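PDB 2O27: soluble KIT ligand from Mus musculus, which binds the receptor tyrosine kinase KIT as a non-covalent homodimer, bringing two receptors together and so triggering their autophosphorylation in blood-forming, germ, pigment and mast cells. Local coordinates for residues I26-Y30 with F113-F117; S39-L43 with A123-F127; L57-F61 with Y71-D75. All blocks are in the same frame, centred on the assembly; numbering follows the deposited sequence.

Contact 1: I26-Y30 with F113-F117; sequences ITLNY and FFSIF
Strand 26-30, from which Ile-26, Leu-28 and Tyr-30 reach helix 113-117, runs at 39° to the helix in its N-to-C direction, with the two axes 10.6 Å apart at closest approach. Every close approach across that separation is between side chains, and all six residues that touch are buried.

Phe-113 supplies the most surface. The branch methyl CG2 of Ile-26 lies over one face of its ring, 3.9 Å from the centroid and 23° off the normal, a CH-pi contact displaced toward CD1 and CE1. Ile-26 directs CG2 there by holding it anti to the backbone N, while its other branch brings CD1 to 4.0 Å from Phe-113 CB, the two side chains crossing at about a right angle. The same CD1 makes a longer approach to Phe-114 CE1. Two residues on, Leu-28 also crosses Phe-113 at about a right angle, and its CD2 is equally far, 4.2 Å, from Phe-113 CE1 and Ile-116 CG2, so one methyl touches residues three apart on the helix. Tyr-30 closes the row: its CE1 meets Ile-116 CD1 at the ring edge, 4.2 Å away, and Arg-106 makes a cation-pi contact with this ring.

Backbone hydrogen bonds tie Ile-26, Leu-28 and Tyr-30 to strand 104-108. Every second residue of strand 26-30 packs on helix 110-124, and such a small two-stranded sheet against the bundle is a feature of short-chain four-helix cytokines.

Contact 2: S39-L43 with A123-F127; sequences SHCWL and AFKDF
Phe-127, Leu-43 and Ala-123 account for most of the surface buried here, and each meets the segment opposite in its own way. Phe-127 lies past the end of helix 110-124 and reaches back with CG anti to its backbone N (chi1 -169°), which carries the ring to the turn at Ser-39 and His-40. The turn meets the ring by its edge: Ser-39 OG lies near the ring plane, 3.2 Å from Phe-127 CD1, and His-40 CA is 3.3 Å from Phe-127 CE1.

Leu-43 works from the first turn of helix 43-58. Its CD1 touches the backbone of the other helix directly, 3.5 Å from Phe-124 CA, and also sits in plane at the edge of the Phe-124 ring, 4.0 Å from Phe-124 CD1. Ala-123 has just one methyl to offer; CB lies 3.7 Å from Trp-42 CH2, approaching the indole obliquely, and 4.3 Å from Leu-43 CG.

The turn is held by its own backbone, since Ser-39 O accepts bonds from both Trp-42 N (2.9 Å) and Leu-43 N. Trp-42 NE1 is satisfied by Leu-37 O, and the disulfide of Cys-41 with Cys-136 fastens the turn to the C-terminal segment. With Trp-42 at the N-cap position of helix 43-58, the contact joins the start of one bundle helix to the C-terminal end of another, at one end of a disulfide-braced four-helix cytokine fold.

Contact 3: L57-F61 with Y71-D75; sequences LLDKF and YSIID
Two consecutive bundle helices meet where the chain reverses between them: helix 43-58 ends in a type I beta turn from Leu-58 to Phe-61, and helix 70-91 begins just before Tyr-71. The CA atoms of Phe-61 and Tyr-71, 5.6 Å apart, are the closest CA pair between the two segments.

Leu-58 has the most surface covered by the other segment. Extended by a CG anti to its backbone N (chi1 -176°), it puts CD1 over one face of the Tyr-71 ring, 3.6 Å from the centroid and 19° off the normal, a CH-pi contact. The other methyl, CD2, lies 4.0 Å from both Tyr-71 OH and Asp-75 OD2. Phe-61 O comes to the edge of the same ring, near its plane and 3.6 Å from Tyr-71 CD1.

In the up-up-down-down order of four-helix cytokines these helices correspond to the second and third, which run antiparallel through a short connection. Toward the interior, Ile-74 takes over from Tyr-71. Its CD1 touches both Leu-57 CD1 at 3.5 Å and Phe-61 CE1 at 3.7 Å, crossing both side chains at about a right angle, while its branch methyl CG2 stays with Leu-58 CD1, 3.8 Å away. Leu-16 of helix 13-18 also packs on Ile-74. On the turn itself, Lys-60 NZ forms a salt bridge with Asp-23 of the second subunit, and Phe-61 packs on Asn-19 of that subunit.

Overall arrangement
Contacts 1 and 2 both draw on helix 110-124, first where strand 26-30 packs across it and then at its C-terminal end; their centres are 16 Å apart and their nearest atoms about 6 Å. Contact 3 lies 15 Å from contact 1, centre to centre, and touches it where Phe-114 CZ packs on Leu-57 CD1 at 4.3 Å. Contacts 2 and 3 sit on opposite sides of the chain's centre, 25 Å apart between centres. Along the sequence contact 3 is nested within the loops closed by the other two, whose segments alternate. Contact 3 alone reaches the second subunit, which places it at the homodimer interface; contact 1 is the buried one.

Contact 1: I26-Y30 with F113-F117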
loop_
_atom_site.group_PDB
_atom_site.type_symbol
_atom_site.label_atom_id
_atom_site.label_comp_id
_atom_site.label_asym_id
_atom_site.label_seq_id
_atom_site.Cartn_x
_atom_site.Cartn_y
_atom_site.Cartn_z
ATOM N N ILE A 26 -3.944 -2.863 7.552
ATOM C CA ILE A 26 -4.648 -4.036 7.080
ATOM C C ILE A 26 -5.584 -4.505 8.170
ATOM O O ILE A 26 -5.151 -4.857 9.266
ATOM C CB ILE A 26 -3.690 -5.171 6.714
ATOM C CG1 ILE A 26 -2.767 -4.730 5.569
ATOM C CG2 ILE A 26 -4.496 -6.421 6.353
ATOM C CD1 ILE A 26 -1.605 -5.637 5.369
ATOM N N THR A 27 -6.870 -4.500 7.846
ATOM C CA THR A 27 -7.917 -4.905 8.770
ATOM C C THR A 27 -8.033 -6.409 8.976
ATOM O O THR A 27 -8.138 -7.168 8.019
ATOM C CB THR A 27 -9.282 -4.367 8.298
ATOM O OG1 THR A 27 -9.244 -2.936 8.307
ATOM C CG2 THR A 27 -10.399 -4.823 9.240
ATOM N N LEU A 28 -8.045 -6.816 10.243
ATOM C CA LEU A 28 -8.155 -8.221 10.641
ATOM C C LEU A 28 -9.031 -8.361 11.902
ATOM O O LEU A 28 -8.865 -7.616 12.881
ATOM C CB LEU A 28 -6.752 -8.775 10.919
ATOM C CG LEU A 28 -6.583 -10.184 11.496
ATOM C CD1 LEU A 28 -7.035 -11.260 10.490
ATOM C CD2 LEU A 28 -5.120 -10.379 11.870
ATOM N N ASN A 29 -9.990 -9.277 11.863
ATOM C CA ASN A 29 -10.839 -9.534 13.021
ATOM C C ASN A 29 -9.964 -10.506 13.798
ATOM O O ASN A 29 -9.888 -11.700 13.498
ATOM C CB ASN A 29 -12.163 -10.162 12.587
ATOM C CG ASN A 29 -12.922 -9.263 11.630
ATOM O OD1 ASN A 29 -13.007 -8.049 11.839
ATOM N ND2 ASN A 29 -13.468 -9.842 10.581
ATOM N N TYR A 30 -9.251 -9.940 14.756
ATOM C CA TYR A 30 -8.287 -10.641 15.574
ATOM C C TYR A 30 -8.990 -11.493 16.620
ATOM O O TYR A 30 -9.910 -11.021 17.295
ATOM C CB TYR A 30 -7.372 -9.598 16.223
ATOM C CG TYR A 30 -6.172 -10.156 16.961
ATOM C CD1 TYR A 30 -5.028 -10.563 16.273
ATOM C CD2 TYR A 30 -6.181 -10.267 18.356
ATOM C CE1 TYR A 30 -3.917 -11.067 16.959
ATOM C CE2 TYR A 30 -5.083 -10.762 19.048
ATOM C CZ TYR A 30 -3.957 -11.160 18.344
ATOM O OH TYR A 30 -2.876 -11.636 19.029
ATOM N N PHE A 113 0.721 -7.645 10.384
ATOM C CA PHE A 113 -0.277 -8.533 9.845
ATOM C C PHE A 113 0.359 -9.862 9.494
ATOM O O PHE A 113 -0.124 -10.930 9.899
ATOM C CB PHE A 113 -0.899 -7.954 8.586
ATOM C CG PHE A 113 -1.867 -8.878 7.936
ATOM C CD1 PHE A 113 -3.148 -9.023 8.447
ATOM C CD2 PHE A 113 -1.490 -9.642 6.844
ATOM C CE1 PHE A 113 -4.043 -9.916 7.884
ATOM C CE2 PHE A 113 -2.373 -10.536 6.279
ATOM C CZ PHE A 113 -3.662 -10.673 6.807
ATOM N N PHE A 114 1.454 -9.778 8.751
ATOM C CA PHE A 114 2.140 -10.960 8.294
ATOM C C PHE A 114 2.932 -11.685 9.370
ATOM O O PHE A 114 3.407 -12.804 9.150
ATOM C CB PHE A 114 2.989 -10.617 7.073
ATOM C CG PHE A 114 2.158 -10.396 5.825
ATOM C CD1 PHE A 114 1.931 -9.120 5.336
ATOM C CD2 PHE A 114 1.536 -11.483 5.187
ATOM C CE1 PHE A 114 1.086 -8.922 4.226
ATOM C CE2 PHE A 114 0.695 -11.289 4.093
ATOM C CZ PHE A 114 0.467 -10.012 3.614
ATOM N N SER A 115 3.058 -11.038 10.529
ATOM C CA SER A 115 3.714 -11.636 11.687
ATOM C C SER A 115 2.670 -12.573 12.297
ATOM O O SER A 115 2.995 -13.672 12.729
ATOM C CB SER A 115 4.096 -10.557 12.700
ATOM O OG SER A 115 4.538 -11.139 13.916
ATOM N N ILE A 116 1.416 -12.114 12.329
ATOM C CA ILE A 116 0.292 -12.890 12.841
ATOM C C ILE A 116 0.082 -14.096 11.943
ATOM O O ILE A 116 -0.258 -15.181 12.410
ATOM C CB ILE A 116 -1.036 -12.082 12.819
ATOM C CG1 ILE A 116 -0.877 -10.778 13.604
ATOM C CG2 ILE A 116 -2.163 -12.919 13.354
ATOM C CD1 ILE A 116 -0.205 -10.943 14.950
ATOM N N PHE A 117 0.261 -13.867 10.644
ATOM C CA PHE A 117 0.102 -14.890 9.621
ATOM C C PHE A 117 1.163 -15.977 9.812
ATOM O O PHE A 117 0.848 -17.171 9.843
ATOM C CB PHE A 117 0.228 -14.234 8.234
ATOM C CG PHE A 117 0.254 -15.207 7.095
ATOM C CD1 PHE A 117 -0.892 -15.461 6.347
ATOM C CD2 PHE A 117 1.417 -15.894 6.789
ATOM C CE1 PHE A 117 -0.869 -16.391 5.320
ATOM C CE2 PHE A 117 1.443 -16.828 5.760
ATOM C CZ PHE A 117 0.297 -17.077 5.025
#

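Contact 2: S39-L43 with A123-F127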
loop_
_atom_site.group_PDB
_atom_site.type_symbol
_atom_site.label_atom_id
_atom_site.label_comp_id
_atom_site.label_asym_id
_atom_site.label_seq_id
_atom_site.Cartn_x
_atom_site.Cartn_y
_atom_site.Cartn_z
ATOM N N SER A 39 -3.087 -23.249 20.998
ATOM C CA SER A 39 -3.443 -23.262 19.583
ATOM C C SER A 39 -4.810 -23.828 19.181
ATOM O O SER A 39 -5.551 -23.176 18.433
ATOM C CB SER A 39 -2.321 -23.958 18.806
ATOM O OG SER A 39 -2.833 -24.773 17.782
ATOM N N HIS A 40 -5.166 -25.006 19.682
ATOM C CA HIS A 40 -6.453 -25.612 19.312
ATOM C C HIS A 40 -7.633 -24.720 19.679
ATOM O O HIS A 40 -8.760 -24.964 19.247
ATOM C CB HIS A 40 -6.650 -26.962 20.002
ATOM C CG HIS A 40 -7.062 -26.842 21.435
ATOM N ND1 HIS A 40 -6.154 -26.771 22.466
ATOM C CD2 HIS A 40 -8.284 -26.699 21.999
ATOM C CE1 HIS A 40 -6.797 -26.587 23.606
ATOM N NE2 HIS A 40 -8.092 -26.537 23.351
ATOM N N CYS A 41 -7.379 -23.706 20.502
ATOM C CA CYS A 41 -8.434 -22.785 20.919
ATOM C C CYS A 41 -8.696 -21.686 19.896
ATOM O O CYS A 41 -9.801 -21.163 19.815
ATOM C CB CYS A 41 -8.064 -22.090 22.231
ATOM S SG CYS A 41 -7.932 -23.156 23.702
ATOM N N TRP A 42 -7.684 -21.338 19.109
ATOM C CA TRP A 42 -7.853 -20.233 18.183
ATOM C C TRP A 42 -7.477 -20.425 16.713
ATOM O O TRP A 42 -7.902 -19.638 15.878
ATOM C CB TRP A 42 -7.083 -19.020 18.735
ATOM C CG TRP A 42 -5.636 -19.304 19.031
ATOM C CD1 TRP A 42 -5.093 -19.671 20.239
ATOM C CD2 TRP A 42 -4.534 -19.234 18.102
ATOM N NE1 TRP A 42 -3.730 -19.832 20.118
ATOM C CE2 TRP A 42 -3.359 -19.573 18.820
ATOM C CE3 TRP A 42 -4.431 -18.925 16.737
ATOM C CZ2 TRP A 42 -2.093 -19.602 18.216
ATOM C CZ3 TRP A 42 -3.169 -18.952 16.134
ATOM C CH2 TRP A 42 -2.016 -19.291 16.880
ATOM N N LEU A 43 -6.689 -21.451 16.398
ATOM C CA LEU A 43 -6.238 -21.652 15.027
ATOM C C LEU A 43 -7.299 -21.634 13.933
ATOM O O LEU A 43 -7.162 -20.897 12.950
ATOM C CB LEU A 43 -5.442 -22.945 14.888
ATOM C CG LEU A 43 -4.057 -22.800 14.246
ATOM C CD1 LEU A 43 -3.705 -24.091 13.529
ATOM C CD2 LEU A 43 -4.027 -21.634 13.281
ATOM N N ALA A 123 1.884 -22.325 14.125
ATOM C CA ALA A 123 1.018 -23.029 15.053
ATOM C C ALA A 123 0.394 -24.230 14.347
ATOM O O ALA A 123 0.228 -25.298 14.933
ATOM C CB ALA A 123 -0.063 -22.098 15.552
ATOM N N PHE A 124 0.042 -24.039 13.081
ATOM C CA PHE A 124 -0.548 -25.105 12.289
ATOM C C PHE A 124 0.482 -26.203 12.155
ATOM O O PHE A 124 0.149 -27.376 12.178
ATOM C CB PHE A 124 -0.922 -24.594 10.899
ATOM C CG PHE A 124 -1.522 -25.643 10.011
ATOM C CD1 PHE A 124 -2.833 -26.067 10.201
ATOM C CD2 PHE A 124 -0.775 -26.210 8.981
ATOM C CE1 PHE A 124 -3.394 -27.041 9.377
ATOM C CE2 PHE A 124 -1.322 -27.185 8.151
ATOM C CZ PHE A 124 -2.634 -27.602 8.348
ATOM N N LYS A 125 1.745 -25.812 12.029
ATOM C CA LYS A 125 2.830 -26.770 11.871
ATOM C C LYS A 125 3.144 -27.576 13.127
ATOM O O LYS A 125 4.093 -28.354 13.139
ATOM C CB LYS A 125 4.106 -26.058 11.413
ATOM C CG LYS A 125 3.990 -25.315 10.089
ATOM C CD LYS A 125 5.369 -24.993 9.523
ATOM C CE LYS A 125 6.220 -24.217 10.525
ATOM N NZ LYS A 125 7.630 -24.036 10.067
ATOM N N ASP A 126 2.358 -27.400 14.182
ATOM C CA ASP A 126 2.613 -28.132 15.421
ATOM C C ASP A 126 1.311 -28.413 16.144
ATOM O O ASP A 126 1.285 -28.613 17.357
ATOM C CB ASP A 126 3.539 -27.322 16.331
ATOM C CG ASP A 126 4.796 -26.854 15.620
ATOM O OD1 ASP A 126 5.547 -27.711 15.102
ATOM O OD2 ASP A 126 5.034 -25.628 15.580
ATOM N N PHE A 127 0.228 -28.426 15.381
ATOM C CA PHE A 127 -1.091 -28.678 15.929
ATOM C C PHE A 127 -1.196 -30.121 16.405
ATOM O O PHE A 127 -0.270 -30.650 17.015
ATOM C CB PHE A 127 -2.146 -28.409 14.862
ATOM C CG PHE A 127 -3.543 -28.385 15.389
ATOM C CD1 PHE A 127 -3.962 -27.354 16.219
ATOM C CD2 PHE A 127 -4.447 -29.386 15.048
ATOM C CE1 PHE A 127 -5.265 -27.318 16.703
ATOM C CE2 PHE A 127 -5.751 -29.361 15.524
ATOM C CZ PHE A 127 -6.162 -28.325 16.353
#

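Contact 3: L57-F61 with Y71-D75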
loop_
_atom_site.group_PDB
_atom_site.type_symbol
_atom_site.label_atom_id
_atom_site.label_comp_id
_atom_site.label_asym_id
_atom_site.label_seq_id
_atom_site.Cartn_x
_atom_site.Cartn_y
_atom_site.Cartn_z
ATOM N N LEU A 57 -7.611 -7.808 0.970
ATOM C CA LEU A 57 -6.328 -7.231 0.557
ATOM C C LEU A 57 -6.082 -7.398 -0.947
ATOM O O LEU A 57 -5.695 -6.444 -1.626
ATOM C CB LEU A 57 -5.157 -7.891 1.301
ATOM C CG LEU A 57 -4.004 -7.092 1.934
ATOM C CD1 LEU A 57 -2.705 -7.893 1.715
ATOM C CD2 LEU A 57 -3.869 -5.674 1.373
ATOM N N LEU A 58 -6.289 -8.617 -1.447
ATOM C CA LEU A 58 -6.074 -8.931 -2.858
ATOM C C LEU A 58 -6.834 -8.004 -3.816
ATOM O O LEU A 58 -6.295 -7.557 -4.825
ATOM C CB LEU A 58 -6.478 -10.381 -3.158
ATOM C CG LEU A 58 -6.177 -10.807 -4.609
ATOM C CD1 LEU A 58 -4.674 -10.881 -4.811
ATOM C CD2 LEU A 58 -6.825 -12.167 -4.912
ATOM N N ASP A 59 -8.084 -7.728 -3.485
ATOM C CA ASP A 59 -8.934 -6.878 -4.302
ATOM C C ASP A 59 -8.402 -5.440 -4.380
ATOM O O ASP A 59 -8.953 -4.601 -5.091
ATOM C CB ASP A 59 -10.344 -6.914 -3.723
ATOM C CG ASP A 59 -11.276 -5.910 -4.374
ATOM O OD1 ASP A 59 -11.620 -4.906 -3.724
ATOM O OD2 ASP A 59 -11.663 -6.131 -5.535
ATOM N N LYS A 60 -7.315 -5.161 -3.668
ATOM C CA LYS A 60 -6.769 -3.819 -3.705
ATOM C C LYS A 60 -5.655 -3.670 -4.734
ATOM O O LYS A 60 -5.162 -2.587 -4.946
ATOM C CB LYS A 60 -6.281 -3.397 -2.314
ATOM C CG LYS A 60 -7.393 -2.839 -1.417
ATOM C CD LYS A 60 -8.440 -3.875 -1.066
ATOM C CE LYS A 60 -9.790 -3.243 -0.667
ATOM N NZ LYS A 60 -9.635 -2.171 0.328
ATOM N N PHE A 61 -5.274 -4.759 -5.386
ATOM C CA PHE A 61 -4.191 -4.702 -6.348
ATOM C C PHE A 61 -4.602 -5.213 -7.708
ATOM O O PHE A 61 -5.606 -5.914 -7.824
ATOM C CB PHE A 61 -2.996 -5.534 -5.858
ATOM C CG PHE A 61 -2.453 -5.086 -4.527
ATOM C CD1 PHE A 61 -3.064 -5.485 -3.337
ATOM C CD2 PHE A 61 -1.381 -4.210 -4.460
ATOM C CE1 PHE A 61 -2.608 -5.011 -2.121
ATOM C CE2 PHE A 61 -0.922 -3.730 -3.225
ATOM C CZ PHE A 61 -1.547 -4.139 -2.069
ATOM N N TYR A 71 0.009 -8.675 -6.122
ATOM C CA TYR A 71 -1.181 -9.462 -6.427
ATOM C C TYR A 71 -0.854 -10.955 -6.411
ATOM O O TYR A 71 -1.538 -11.731 -5.757
ATOM C CB TYR A 71 -1.781 -9.095 -7.810
ATOM C CG TYR A 71 -3.059 -9.840 -8.138
ATOM C CD1 TYR A 71 -4.304 -9.274 -7.870
ATOM C CD2 TYR A 71 -3.030 -11.135 -8.658
ATOM C CE1 TYR A 71 -5.500 -9.976 -8.108
ATOM C CE2 TYR A 71 -4.226 -11.848 -8.899
ATOM C CZ TYR A 71 -5.448 -11.247 -8.618
ATOM O OH TYR A 71 -6.633 -11.899 -8.853
ATOM N N SER A 72 0.196 -11.345 -7.129
ATOM C CA SER A 72 0.591 -12.756 -7.213
ATOM C C SER A 72 0.962 -13.388 -5.866
ATOM O O SER A 72 0.485 -14.475 -5.544
ATOM C CB SER A 72 1.760 -12.914 -8.194
ATOM O OG SER A 72 2.823 -12.025 -7.880
ATOM N N ILE A 73 1.819 -12.718 -5.097
ATOM C CA ILE A 73 2.233 -13.226 -3.792
ATOM C C ILE A 73 1.017 -13.387 -2.863
ATOM O O ILE A 73 0.818 -14.424 -2.242
ATOM C CB ILE A 73 3.246 -12.261 -3.101
ATOM C CG1 ILE A 73 4.437 -11.966 -4.020
ATOM C CG2 ILE A 73 3.757 -12.889 -1.817
ATOM C CD1 ILE A 73 5.331 -10.806 -3.499
ATOM N N ILE A 74 0.204 -12.347 -2.768
ATOM C CA ILE A 74 -0.976 -12.391 -1.915
ATOM C C ILE A 74 -1.920 -13.514 -2.358
ATOM O O ILE A 74 -2.494 -14.239 -1.527
ATOM C CB ILE A 74 -1.740 -11.043 -1.977
ATOM C CG1 ILE A 74 -0.915 -9.946 -1.302
ATOM C CG2 ILE A 74 -3.129 -11.179 -1.339
ATOM C CD1 ILE A 74 -1.457 -8.512 -1.543
ATOM N N ASP A 75 -2.111 -13.631 -3.670
ATOM C CA ASP A 75 -2.993 -14.655 -4.209
ATOM C C ASP A 75 -2.473 -16.042 -3.815
ATOM O O ASP A 75 -3.249 -16.933 -3.489
ATOM C CB ASP A 75 -3.076 -14.551 -5.745
ATOM C CG ASP A 75 -4.008 -15.601 -6.349
ATOM O OD1 ASP A 75 -3.545 -16.364 -7.202
ATOM O OD2 ASP A 75 -5.195 -15.665 -5.977
#